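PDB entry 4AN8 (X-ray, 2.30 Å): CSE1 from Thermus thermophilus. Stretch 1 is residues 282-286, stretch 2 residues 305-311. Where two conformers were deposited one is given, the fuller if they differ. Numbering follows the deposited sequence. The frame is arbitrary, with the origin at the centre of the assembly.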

# COMPACT_ATOMS: atom_id res chain seq x y z
N VAL A 282 -1.18 -7.45 2.86
CA VAL A 282 -1.28 -7.86 1.47
C VAL A 282 -2.47 -8.77 1.27
O VAL A 282 -2.71 -9.66 2.06
CB VAL A 282 0.01 -8.58 1.04
CG1 VAL A 282 -0.16 -9.25 -0.31
CG2 VAL A 282 1.19 -7.61 1.06
N ALA A 283 -3.23 -8.54 0.19
CA ALA A 283 -4.38 -9.35 -0.17
C ALA A 283 -4.11 -10.17 -1.44
O ALA A 283 -3.20 -9.88 -2.21
CB ALA A 283 -5.56 -8.48 -0.37
N GLN A 284 -4.91 -11.20 -1.67
CA GLN A 284 -4.68 -12.04 -2.84
C GLN A 284 -5.98 -12.34 -3.57
O GLN A 284 -7.08 -12.23 -3.00
CB GLN A 284 -3.94 -13.33 -2.46
CG GLN A 284 -2.45 -13.13 -2.18
CD GLN A 284 -1.75 -14.42 -1.77
OE1 GLN A 284 -2.30 -15.23 -1.02
NE2 GLN A 284 -0.53 -14.63 -2.28
N ARG A 285 -5.82 -12.71 -4.84
CA ARG A 285 -6.93 -13.02 -5.72
C ARG A 285 -6.51 -14.18 -6.64
O ARG A 285 -5.31 -14.47 -6.78
CB ARG A 285 -7.25 -11.76 -6.54
CG ARG A 285 -8.32 -11.92 -7.57
CD ARG A 285 -8.08 -11.04 -8.80
NE ARG A 285 -9.02 -11.39 -9.85
CZ ARG A 285 -9.91 -10.56 -10.38
NH1 ARG A 285 -9.97 -9.29 -9.98
NH2 ARG A 285 -10.73 -10.99 -11.32
N LEU A 286 -7.47 -14.83 -7.28
CA LEU A 286 -7.13 -15.85 -8.28
C LEU A 286 -7.07 -15.24 -9.67
O LEU A 286 -7.85 -14.34 -9.98
CB LEU A 286 -8.16 -16.99 -8.28
CG LEU A 286 -8.20 -17.86 -7.02
CD1 LEU A 286 -9.18 -19.00 -7.19
CD2 LEU A 286 -6.81 -18.39 -6.69
N ARG A 305 -12.05 -2.36 -7.98
CA ARG A 305 -12.54 -3.40 -8.89
C ARG A 305 -12.08 -4.79 -8.48
O ARG A 305 -12.66 -5.78 -8.91
CB ARG A 305 -12.09 -3.12 -10.31
CG ARG A 305 -12.89 -2.05 -10.96
CD ARG A 305 -13.12 -2.46 -12.38
NE ARG A 305 -12.42 -1.60 -13.29
CZ ARG A 305 -12.23 -1.86 -14.57
NH1 ARG A 305 -12.68 -2.98 -15.12
NH2 ARG A 305 -11.57 -0.98 -15.29
N ASP A 306 -11.04 -4.87 -7.68
CA ASP A 306 -10.57 -6.15 -7.17
C ASP A 306 -11.14 -6.51 -5.80
O ASP A 306 -10.77 -7.54 -5.24
CB ASP A 306 -9.03 -6.17 -7.11
CG ASP A 306 -8.39 -6.12 -8.47
OD1 ASP A 306 -8.80 -6.89 -9.36
OD2 ASP A 306 -7.49 -5.28 -8.69
N PHE A 307 -12.01 -5.67 -5.24
CA PHE A 307 -12.46 -5.89 -3.86
C PHE A 307 -13.31 -7.17 -3.63
O PHE A 307 -13.36 -7.66 -2.50
CB PHE A 307 -13.21 -4.68 -3.28
CG PHE A 307 -12.32 -3.54 -2.82
CD1 PHE A 307 -10.93 -3.63 -2.90
CD2 PHE A 307 -12.88 -2.38 -2.30
CE1 PHE A 307 -10.14 -2.59 -2.48
CE2 PHE A 307 -12.11 -1.34 -1.88
CZ PHE A 307 -10.74 -1.43 -1.95
N SER A 308 -13.99 -7.69 -4.65
CA SER A 308 -14.74 -8.94 -4.46
C SER A 308 -13.86 -10.16 -4.74
O SER A 308 -14.05 -11.21 -4.14
CB SER A 308 -15.98 -8.97 -5.37
OG SER A 308 -15.59 -8.98 -6.73
N ALA A 309 -12.89 -10.00 -5.63
CA ALA A 309 -11.97 -11.08 -5.95
C ALA A 309 -11.00 -11.40 -4.80
O ALA A 309 -10.41 -12.48 -4.78
CB ALA A 309 -11.20 -10.77 -7.23
N MET A 310 -10.82 -10.49 -3.85
CA MET A 310 -9.93 -10.78 -2.73
C MET A 310 -10.62 -11.66 -1.66
O MET A 310 -9.95 -12.27 -0.84
CB MET A 310 -9.40 -9.48 -2.11
CG MET A 310 -10.44 -8.73 -1.33
SD MET A 310 -9.90 -7.07 -0.88
CE MET A 310 -11.35 -6.43 -0.04
N LEU A 311 -11.95 -11.68 -1.70
CA LEU A 311 -12.80 -12.53 -0.84
C LEU A 311 -12.58 -14.04 -1.02
O LEU A 311 -12.43 -14.54 -2.15
CB LEU A 311 -14.26 -12.23 -1.12
CG LEU A 311 -14.92 -11.02 -0.46
CD1 LEU A 311 -13.94 -9.93 -0.14
CD2 LEU A 311 -16.03 -10.50 -1.36
O HOH W 1 -10.12 -14.67 -6.65

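No direct backbone hydrogen bond joins the two stretches, although their main chains come close; the nearest substitute is a carbon donor. The CA of Met310 lies 3.2 Å from the carbonyl O of Gln284, with an angle of 155° at the hydrogen, so the CA-H points well toward the oxygen. Such a contact is weaker than an N-H bond, but a CA hydrogen is slightly polarised by the flanking peptide groups and can meet a carbonyl oxygen favourably at this distance.

The two chains differ in shape. Residues 284-286 are extended as a strand, whereas stretch 2 leaves a 3-10 segment at Asp306 and continues through residues with helical backbone angles into a type I turn from Ser308 to Leu311. The amides of Met310 and Leu311 are directed within their own stretch, the former making a weak bond to Asp306 O (N to O, 3.3 Å) and the latter bonding to Ser308 O (N to O, 3.3 Å). The closest pair of CA atoms across the stretches is that of Arg285 and Met310, 4.8 Å apart.

A water supplies a second link between the main chains. It accepts a hydrogen bond from Leu286 N at 2.7 Å and donates one to Ala309 O at 2.9 Å, thus joining an amide and a carbonyl that do not meet directly.

Among the side chains, Arg285 contributes most to the contact. Its CA-to-CB bond runs sideways, and the side chain extends past Ala309, whose CB points toward the strand and, in the conformer given, approaches Arg285 CG to 3.1 Å, a very tight carbon-carbon distance. The same methyl lies over one face of the guanidinium, while Asp306 OD1 sits at its edge, near the plane, where the N-H groups are directed. The resulting salt bridge is short, 2.7 Å from Arg285 NH1 to Asp306 OD1, but the N-H...O angle of 117° makes its hydrogen bond weak: opposite charges are close without good alignment. Asp306 OD1 is also hydrogen-bonded elsewhere in the structure. Arg285 NE bonds to Leu286 O at 3.2 Å, tying the guanidinium back to its own strand.

At the other end of the contact, buried Ala283 directs its methyl toward stretch 2, and its CB lies 4.3 Å from Met310 CB in a modest apolar contact. The Met310 side chain, with chi1 in the p well and the two following torsions t, then leads away from the strand.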